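Local coordinates for protein alpha-/beta-galactoside alpha-2,3-sialyltransferase (Photobacterium phosphoreum, PDB 2ZWI) that probably transfers sialic acid from a CMP-linked donor to alpha- and beta-galactosides in alpha-2,3 linkage, and binds CMP, at residues D176-E179 with P183-S186; G161-Y166 with S192-Q197; Y121-L126 with N154-I159. One frame throughout, in Å; residues are numbered along the deposited sequence. Where two conformers were deposited one is given.

How the interactions relate
All three contacts belong to the half of this GT-B protein built on the seven-stranded parallel sheet. Interaction 3 closes first along the chain, joining two helices of the connection between strands 104-110 and 168-172. Interaction 2 begins almost at once and closes beyond helix 185-191, so that interaction 1 is nested within its loop. The centres of interactions 1 and 3 lie about 12 Å apart. Those of interactions 1 and 2 are about 14 Å apart, and those of interactions 2 and 3 about 15 Å. Only interactions 1 and 3 touch, where Leu184 packs on Phe123 and Ser124. The three thus illustrate how the connections between successive strands of a parallel sheet pack together, away from the CMP and zinc sites.

Interaction 1 of 3, residues D176-E179 with P183-S186; sequences DIFE and PLTS
Ile177 and Phe178, on a 3-10 turn, pack against Leu184 a few residues on, and together they show how a short loop can close upon itself through apolar side chains. Asp176, the first residue of the turn, directs its carboxylate elsewhere, into a salt bridge with Arg174, while its O accepts from Glu179 N at 2.9 Å and holds the turn. Ile177 comes next and divides its two branches between different tasks. CG1 lies anti to the backbone N (chi1 -170°) and meets Leu184 CD1 at 4.1 Å, the two side chains passing at a slant. The other branch, CG2, sits 3.7 Å above the plane of the neighbouring Phe178 ring, displaced toward the rim, and probably helps to limit the ring's rotation. Phe178 brings its CD1 corner to Leu184, with CD1 3.9 Å from Leu184 CB, and the two side chains are roughly perpendicular. The same ring also leans on Leu187, Lys188 and Ile191, so it covers one flank of helix 185-191 as well as its beginning. Beside the apolar contact a water links the two backbones: it accepts from Leu184 N at 3.0 Å and gives only a weak bond to Phe178 O, 3.5 Å away. The water therefore takes up the amide of the residue that stands at the N-cap of the helix. Leu184 is buried from its far end too, since it reaches Phe123 and Ser124 of helix 114-125. The arrangement belongs to a beta-alpha-beta crossover: it lies in the loop that leads from parallel strand 168-172 into helix 185-191, ahead of strand 195-197, in the Rossmann-like sheet domain of a GT-B glycosyltransferase.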
loop_
_atom_site.group_PDB
_atom_site.type_symbol
_atom_site.label_atom_id
_atom_site.label_comp_id
_atom_site.label_asym_id
_atom_site.label_seq_id
_atom_site.Cartn_x
_atom_site.Cartn_y
_atom_site.Cartn_z
ATOM N N ASP A 176 -1.850 -13.838 -3.641
ATOM C CA ASP A 176 -1.240 -15.071 -4.161
ATOM C C ASP A 176 0.147 -15.381 -3.572
ATOM O O ASP A 176 0.812 -16.333 -4.010
ATOM C CB ASP A 176 -1.168 -15.030 -5.698
ATOM C CG ASP A 176 -0.360 -13.846 -6.217
ATOM O OD1 ASP A 176 -0.321 -12.790 -5.534
ATOM O OD2 ASP A 176 0.244 -13.966 -7.310
ATOM N N ILE A 177 0.576 -14.591 -2.587
ATOM C CA ILE A 177 1.770 -14.916 -1.799
ATOM C C ILE A 177 1.656 -16.333 -1.194
ATOM O O ILE A 177 2.652 -17.045 -1.079
ATOM C CB ILE A 177 2.070 -13.843 -0.696
ATOM C CG1 ILE A 177 3.458 -14.058 -0.053
ATOM C CG2 ILE A 177 0.958 -13.806 0.371
ATOM C CD1 ILE A 177 4.652 -13.876 -1.005
ATOM N N PHE A 178 0.434 -16.736 -0.846
ATOM C CA PHE A 178 0.183 -18.060 -0.270
ATOM C C PHE A 178 0.180 -19.184 -1.304
ATOM O O PHE A 178 -0.018 -20.352 -0.948
ATOM C CB PHE A 178 -1.126 -18.063 0.526
ATOM C CG PHE A 178 -1.126 -17.111 1.691
ATOM C CD1 PHE A 178 -0.400 -17.401 2.846
ATOM C CD2 PHE A 178 -1.848 -15.927 1.635
ATOM C CE1 PHE A 178 -0.396 -16.525 3.931
ATOM C CE2 PHE A 178 -1.846 -15.039 2.712
ATOM C CZ PHE A 178 -1.110 -15.335 3.863
ATOM N N GLU A 179 0.405 -18.837 -2.569
ATOM C CA GLU A 179 0.512 -19.820 -3.644
ATOM C C GLU A 179 1.898 -19.828 -4.288
ATOM O O GLU A 179 2.064 -20.358 -5.385
ATOM C CB GLU A 179 -0.571 -19.606 -4.711
ATOM C CG GLU A 179 -1.876 -20.333 -4.431
ATOM C CD GLU A 179 -2.631 -19.746 -3.258
ATOM O OE1 GLU A 179 -2.762 -18.501 -3.195
ATOM O OE2 GLU A 179 -3.091 -20.529 -2.395
ATOM N N PRO A 183 6.898 -21.427 2.324
ATOM C CA PRO A 183 6.111 -22.252 3.259
ATOM C C PRO A 183 5.281 -21.394 4.211
ATOM O O PRO A 183 5.758 -20.988 5.272
ATOM C CB PRO A 183 7.177 -23.042 4.042
ATOM C CG PRO A 183 8.480 -22.813 3.302
ATOM C CD PRO A 183 8.339 -21.481 2.636
ATOM N N LEU A 184 4.046 -21.108 3.819
ATOM C CA LEU A 184 3.175 -20.268 4.629
ATOM C C LEU A 184 1.832 -20.932 4.952
ATOM O O LEU A 184 0.862 -20.254 5.322
ATOM C CB LEU A 184 2.975 -18.911 3.956
ATOM C CG LEU A 184 4.150 -17.923 3.973
ATOM C CD1 LEU A 184 3.873 -16.737 3.039
ATOM C CD2 LEU A 184 4.456 -17.431 5.392
ATOM N N THR A 185 1.794 -22.258 4.837
ATOM C CA THR A 185 0.592 -23.052 5.119
ATOM C C THR A 185 -0.004 -22.704 6.481
ATOM O O THR A 185 -1.215 -22.518 6.602
ATOM C CB THR A 185 0.890 -24.588 5.024
ATOM O OG1 THR A 185 1.342 -24.897 3.704
ATOM C CG2 THR A 185 -0.364 -25.417 5.297
ATOM N N SER A 186 0.854 -22.589 7.497
ATOM C CA SER A 186 0.416 -22.268 8.861
ATOM C C SER A 186 -0.438 -20.999 8.948
ATOM O O SER A 186 -1.471 -20.989 9.618
ATOM C CB SER A 186 1.622 -22.147 9.781
ATOM O OG SER A 186 2.303 -23.389 9.847
HETATM O O HOH W 1 2.045 -21.467 1.643
#

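Interaction 2 of 3, residues G161-Y166 with S192-Q197; sequences GFSQLY and SNNIKQ
The carboxamide of Asn194 carries the hydroxymethyl group of Ser163 over one of its faces, with Ser163 CB 3.6 Å from Asn194 CG. Ser163 OG is 2.9 Å from Asn194 ND2, yet it stands well above the amide plane, in which the N-H bonds lie, and the angle is too poor for a hydrogen bond. The two groups are simply in close van der Waals contact, the hydroxymethyl lying over the amide face. Ser163 OG occupies the place between backbone N and carbonyl carbon (chi1 79°), while CB points from the loop toward the asparagine.

A second amide, that of Gln164, donates within its own plane instead. Its NE2 bonds to Gly161 O at 2.8 Å along an almost straight line (178°), in the carbonyl plane and on a lone pair; NE2 also bonds Ser138 OG. Backbone bonds tighten the same turn, for Phe162 O accepts from both Leu165 N and Tyr166 N. The Phe162 ring meets that of Phe109 with the planes about 50° apart.

In the fold, 161-166 leads from helix 156-159 into strand 168-172, with Phe162 and Tyr166 reaching helices 86-98 and 128-147. From the second segment, Asn194 and Lys196 make backbone bonds to Tyr170, so that strand 195-197 runs as the outermost strand beside 168-172.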
loop_
_atom_site.group_PDB
_atom_site.type_symbol
_atom_site.label_atom_id
_atom_site.label_comp_id
_atom_site.label_asym_id
_atom_site.label_seq_id
_atom_site.Cartn_x
_atom_site.Cartn_y
_atom_site.Cartn_z
ATOM N N GLY A 161 -3.649 -11.734 12.383
ATOM C CA GLY A 161 -4.310 -12.668 13.293
ATOM C C GLY A 161 -5.646 -12.228 13.868
ATOM O O GLY A 161 -6.175 -12.894 14.766
ATOM N N PHE A 162 -6.202 -11.132 13.348
ATOM C CA PHE A 162 -7.427 -10.534 13.910
ATOM C C PHE A 162 -8.716 -11.286 13.573
ATOM O O PHE A 162 -9.708 -11.154 14.302
ATOM C CB PHE A 162 -7.582 -9.070 13.466
ATOM C CG PHE A 162 -6.708 -8.097 14.212
ATOM C CD1 PHE A 162 -7.257 -7.237 15.158
ATOM C CD2 PHE A 162 -5.334 -8.023 13.947
ATOM C CE1 PHE A 162 -6.457 -6.324 15.852
ATOM C CE2 PHE A 162 -4.521 -7.114 14.628
ATOM C CZ PHE A 162 -5.078 -6.262 15.582
ATOM N N SER A 163 -8.730 -12.053 12.474
ATOM C CA SER A 163 -9.944 -12.823 12.119
ATOM C C SER A 163 -10.301 -13.896 13.173
ATOM O O SER A 163 -11.418 -14.434 13.174
ATOM C CB SER A 163 -9.850 -13.418 10.711
ATOM O OG SER A 163 -9.041 -14.589 10.688
ATOM N N GLN A 164 -9.352 -14.190 14.066
ATOM C CA GLN A 164 -9.614 -15.032 15.236
ATOM C C GLN A 164 -10.546 -14.350 16.240
ATOM O O GLN A 164 -11.189 -15.018 17.047
ATOM C CB GLN A 164 -8.292 -15.414 15.927
ATOM C CG GLN A 164 -7.353 -16.244 15.052
ATOM C CD GLN A 164 -5.955 -16.404 15.644
ATOM O OE1 GLN A 164 -5.559 -17.505 16.024
ATOM N NE2 GLN A 164 -5.200 -15.307 15.719
ATOM N N LEU A 165 -10.618 -13.021 16.186
ATOM C CA LEU A 165 -11.361 -12.244 17.184
ATOM C C LEU A 165 -12.595 -11.539 16.645
ATOM O O LEU A 165 -13.591 -11.403 17.366
ATOM C CB LEU A 165 -10.455 -11.202 17.849
ATOM C CG LEU A 165 -9.403 -11.592 18.893
ATOM C CD1 LEU A 165 -10.009 -12.461 19.983
ATOM C CD2 LEU A 165 -8.228 -12.275 18.249
ATOM N N TYR A 166 -12.508 -11.056 15.405
ATOM C CA TYR A 166 -13.563 -10.262 14.789
ATOM C C TYR A 166 -13.736 -10.665 13.323
ATOM O O TYR A 166 -12.791 -11.172 12.709
ATOM C CB TYR A 166 -13.218 -8.759 14.856
ATOM C CG TYR A 166 -13.013 -8.236 16.266
ATOM C CD1 TYR A 166 -11.750 -8.244 16.854
ATOM C CD2 TYR A 166 -14.087 -7.743 17.008
ATOM C CE1 TYR A 166 -11.558 -7.773 18.156
ATOM C CE2 TYR A 166 -13.910 -7.271 18.317
ATOM C CZ TYR A 166 -12.640 -7.290 18.877
ATOM O OH TYR A 166 -12.451 -6.832 20.157
ATOM N N SER A 192 -7.420 -17.998 5.170
ATOM C CA SER A 192 -7.760 -18.365 3.777
ATOM C C SER A 192 -9.129 -17.843 3.313
ATOM O O SER A 192 -9.286 -17.459 2.142
ATOM C CB SER A 192 -7.619 -19.883 3.525
ATOM O OG SER A 192 -8.538 -20.646 4.290
ATOM N N ASN A 193 -10.096 -17.806 4.229
ATOM C CA ASN A 193 -11.430 -17.274 3.914
ATOM C C ASN A 193 -11.571 -15.761 4.127
ATOM O O ASN A 193 -12.633 -15.182 3.864
ATOM C CB ASN A 193 -12.500 -18.004 4.725
ATOM C CG ASN A 193 -12.660 -19.442 4.306
ATOM O OD1 ASN A 193 -12.580 -19.775 3.117
ATOM N ND2 ASN A 193 -12.901 -20.307 5.277
ATOM N N ASN A 194 -10.493 -15.138 4.600
ATOM C CA ASN A 194 -10.498 -13.735 5.003
ATOM C C ASN A 194 -9.679 -12.811 4.086
ATOM O O ASN A 194 -9.505 -11.643 4.394
ATOM C CB ASN A 194 -9.962 -13.625 6.437
ATOM C CG ASN A 194 -10.632 -14.610 7.395
ATOM O OD1 ASN A 194 -11.861 -14.638 7.522
ATOM N ND2 ASN A 194 -9.825 -15.424 8.066
ATOM N N ILE A 195 -9.187 -13.338 2.968
ATOM C CA ILE A 195 -8.285 -12.600 2.074
ATOM C C ILE A 195 -9.011 -12.103 0.828
ATOM O O ILE A 195 -9.773 -12.854 0.207
ATOM C CB ILE A 195 -7.099 -13.493 1.600
ATOM C CG1 ILE A 195 -6.318 -14.083 2.780
ATOM C CG2 ILE A 195 -6.156 -12.724 0.686
ATOM C CD1 ILE A 195 -5.615 -13.052 3.639
ATOM N N LYS A 196 -8.773 -10.840 0.488
ATOM C CA LYS A 196 -9.145 -10.260 -0.807
ATOM C C LYS A 196 -7.885 -9.775 -1.507
ATOM O O LYS A 196 -7.001 -9.219 -0.864
ATOM C CB LYS A 196 -10.087 -9.066 -0.636
ATOM C CG LYS A 196 -11.539 -9.442 -0.414
ATOM C CD LYS A 196 -12.421 -8.231 -0.274
ATOM C CE LYS A 196 -13.852 -8.665 0.001
ATOM N NZ LYS A 196 -14.745 -7.497 0.096
ATOM N N GLN A 197 -7.811 -10.015 -2.816
ATOM C CA GLN A 197 -6.789 -9.424 -3.682
ATOM C C GLN A 197 -7.161 -7.968 -3.940
ATOM O O GLN A 197 -8.271 -7.683 -4.392
ATOM C CB GLN A 197 -6.684 -10.203 -5.008
ATOM C CG GLN A 197 -5.820 -9.529 -6.094
ATOM C CD GLN A 197 -4.406 -9.281 -5.621
ATOM O OE1 GLN A 197 -3.754 -10.174 -5.078
ATOM N NE2 GLN A 197 -3.938 -8.054 -5.784
#

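Interaction 3 of 3, residues Y121-L126 with N154-I159; sequences YDFSRL and NSIENI
Two helices of the long connection between strands 104-110 and 168-172 meet where Phe123, on helix 114-125, receives Ile156 and Glu157 from the start of helix 156-159. The main contact is a CH-pi interaction. Ile156 CG2 lies over one face of the Phe123 ring, 4.0 Å from its centroid and 18° off the normal, somewhat toward the rim on the CG side. The phenylalanine side chain leaves its helix with CG anti to the backbone N (chi1 -175°), which carries the ring across to the shorter helix. Glu157 arrives from the next position, its chain bent at chi2, which turns the carboxylate toward the Phe123 ring. Its OE1 is 3.7 Å from Phe123 CE1, and the carboxylate and ring planes are inclined at 38°.

This is a helix-to-helix contact inside a crossover of the parallel sheet, in the Rossmann-like domain of a GT-B fold. Helix 128-147 joins the same group, since Phe123 also touches Gln131, and Glu157 touches Lys134. The shorter helix begins at Ser155, the N-cap, whose O accepts from Ile159 N at 3.0 Å.

Within 121-126, polar side chains bond to their neighbours. Ser124 OG donates to Tyr121 O at 2.7 Å. The same oxygen accepts from Arg125 side-on, NH2 at 3.1 Å from Ser124 OG and NE at 3.3 Å, with Ser124 OG close to the guanidinium plane. Three bonds thus grip a single hydroxyl oxygen. The guanidinium group also lies over the Tyr121 ring, with Tyr121 CZ 3.6 Å from the guanidinium plane. Arg125 also touches Leu182 and Pro183, while Tyr121 reaches helix 350-357.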
loop_
_atom_site.group_PDB
_atom_site.type_symbol
_atom_site.label_atom_id
_atom_site.label_comp_id
_atom_site.label_asym_id
_atom_site.label_seq_id
_atom_site.Cartn_x
_atom_site.Cartn_y
_atom_site.Cartn_z
ATOM N N TYR A 121 8.057 -13.096 4.143
ATOM C CA TYR A 121 9.202 -13.890 3.720
ATOM C C TYR A 121 9.994 -14.395 4.927
ATOM O O TYR A 121 10.304 -15.581 5.024
ATOM C CB TYR A 121 10.123 -13.112 2.778
ATOM C CG TYR A 121 11.266 -13.969 2.291
ATOM C CD1 TYR A 121 11.095 -14.817 1.199
ATOM C CD2 TYR A 121 12.496 -13.969 2.942
ATOM C CE1 TYR A 121 12.115 -15.634 0.756
ATOM C CE2 TYR A 121 13.553 -14.792 2.490
ATOM C CZ TYR A 121 13.340 -15.615 1.396
ATOM O OH TYR A 121 14.343 -16.438 0.925
ATOM N N ASP A 122 10.302 -13.485 5.845
ATOM C CA ASP A 122 11.060 -13.817 7.045
ATOM C C ASP A 122 10.341 -14.892 7.865
ATOM O O ASP A 122 10.943 -15.883 8.270
ATOM C CB ASP A 122 11.326 -12.560 7.880
ATOM C CG ASP A 122 12.429 -11.668 7.286
ATOM O OD1 ASP A 122 13.299 -12.176 6.554
ATOM O OD2 ASP A 122 12.431 -10.449 7.573
ATOM N N PHE A 123 9.043 -14.699 8.067
ATOM C CA PHE A 123 8.208 -15.646 8.790
ATOM C C PHE A 123 8.207 -17.025 8.124
ATOM O O PHE A 123 8.210 -18.044 8.819
ATOM C CB PHE A 123 6.789 -15.086 8.912
ATOM C CG PHE A 123 5.862 -15.925 9.744
ATOM C CD1 PHE A 123 5.759 -15.717 11.122
ATOM C CD2 PHE A 123 5.062 -16.900 9.146
ATOM C CE1 PHE A 123 4.890 -16.501 11.898
ATOM C CE2 PHE A 123 4.193 -17.674 9.909
ATOM C CZ PHE A 123 4.112 -17.479 11.289
ATOM N N SER A 124 8.203 -17.050 6.788
ATOM C CA SER A 124 8.214 -18.299 6.016
ATOM C C SER A 124 9.517 -19.085 6.164
ATOM O O SER A 124 9.543 -20.278 5.877
ATOM C CB SER A 124 7.950 -18.041 4.524
ATOM O OG SER A 124 9.130 -17.655 3.850
ATOM N N ARG A 125 10.590 -18.414 6.583
ATOM C CA ARG A 125 11.890 -19.085 6.821
ATOM C C ARG A 125 11.891 -19.882 8.122
ATOM O O ARG A 125 12.729 -20.781 8.307
ATOM C CB ARG A 125 13.055 -18.074 6.871
ATOM C CG ARG A 125 13.276 -17.196 5.620
ATOM C CD ARG A 125 13.581 -17.998 4.373
ATOM N NE ARG A 125 12.340 -18.382 3.710
ATOM C CZ ARG A 125 12.258 -19.081 2.582
ATOM N NH1 ARG A 125 13.360 -19.499 1.957
ATOM N NH2 ARG A 125 11.064 -19.364 2.080
ATOM N N LEU A 126 10.969 -19.543 9.027
ATOM C CA LEU A 126 10.858 -20.217 10.323
ATOM C C LEU A 126 10.457 -21.673 10.131
ATOM O O LEU A 126 9.705 -21.984 9.212
ATOM C CB LEU A 126 9.830 -19.512 11.212
ATOM C CG LEU A 126 10.240 -18.314 12.071
ATOM C CD1 LEU A 126 10.578 -17.087 11.253
ATOM C CD2 LEU A 126 9.119 -17.996 13.021
ATOM N N ASN A 154 3.715 -5.598 16.247
ATOM C CA ASN A 154 3.208 -5.772 14.887
ATOM C C ASN A 154 3.923 -6.880 14.084
ATOM O O ASN A 154 4.316 -6.700 12.930
ATOM C CB ASN A 154 3.098 -4.437 14.141
ATOM C CG ASN A 154 4.437 -3.793 13.861
ATOM O OD1 ASN A 154 5.481 -4.226 14.349
ATOM N ND2 ASN A 154 4.414 -2.762 13.041
ATOM N N SER A 155 4.088 -8.028 14.724
ATOM C CA SER A 155 4.653 -9.203 14.079
ATOM C C SER A 155 3.626 -9.765 13.087
ATOM O O SER A 155 2.441 -9.438 13.164
ATOM C CB SER A 155 4.983 -10.247 15.143
ATOM O OG SER A 155 3.796 -10.611 15.827
ATOM N N ILE A 156 4.086 -10.602 12.160
ATOM C CA ILE A 156 3.211 -11.211 11.150
ATOM C C ILE A 156 2.006 -11.935 11.745
ATOM O O ILE A 156 0.861 -11.707 11.323
ATOM C CB ILE A 156 4.004 -12.163 10.209
ATOM C CG1 ILE A 156 4.615 -11.371 9.060
ATOM C CG2 ILE A 156 3.107 -13.307 9.666
ATOM C CD1 ILE A 156 3.661 -10.352 8.379
ATOM N N GLU A 157 2.263 -12.786 12.736
ATOM C CA GLU A 157 1.203 -13.576 13.361
ATOM C C GLU A 157 0.114 -12.710 14.025
ATOM O O GLU A 157 -1.056 -13.107 14.080
ATOM C CB GLU A 157 1.794 -14.613 14.332
ATOM C CG GLU A 157 2.526 -14.047 15.574
ATOM C CD GLU A 157 4.011 -13.784 15.362
ATOM O OE1 GLU A 157 4.480 -13.660 14.202
ATOM O OE2 GLU A 157 4.724 -13.685 16.376
ATOM N N ASN A 158 0.502 -11.531 14.511
ATOM C CA ASN A 158 -0.422 -10.602 15.173
ATOM C C ASN A 158 -1.228 -9.769 14.200
ATOM O O ASN A 158 -2.459 -9.753 14.264
ATOM C CB ASN A 158 0.333 -9.678 16.144
ATOM C CG ASN A 158 0.770 -10.398 17.411
ATOM O OD1 ASN A 158 0.395 -11.541 17.644
ATOM N ND2 ASN A 158 1.556 -9.721 18.240
ATOM N N ILE A 159 -0.532 -9.082 13.296
ATOM C CA ILE A 159 -1.202 -8.206 12.324
ATOM C C ILE A 159 -2.118 -8.989 11.378
ATOM O O ILE A 159 -3.172 -8.489 11.012
ATOM C CB ILE A 159 -0.216 -7.265 11.580
ATOM C CG1 ILE A 159 0.701 -8.038 10.618
ATOM C CG2 ILE A 159 0.606 -6.465 12.592
ATOM C CD1 ILE A 159 1.673 -7.155 9.840
#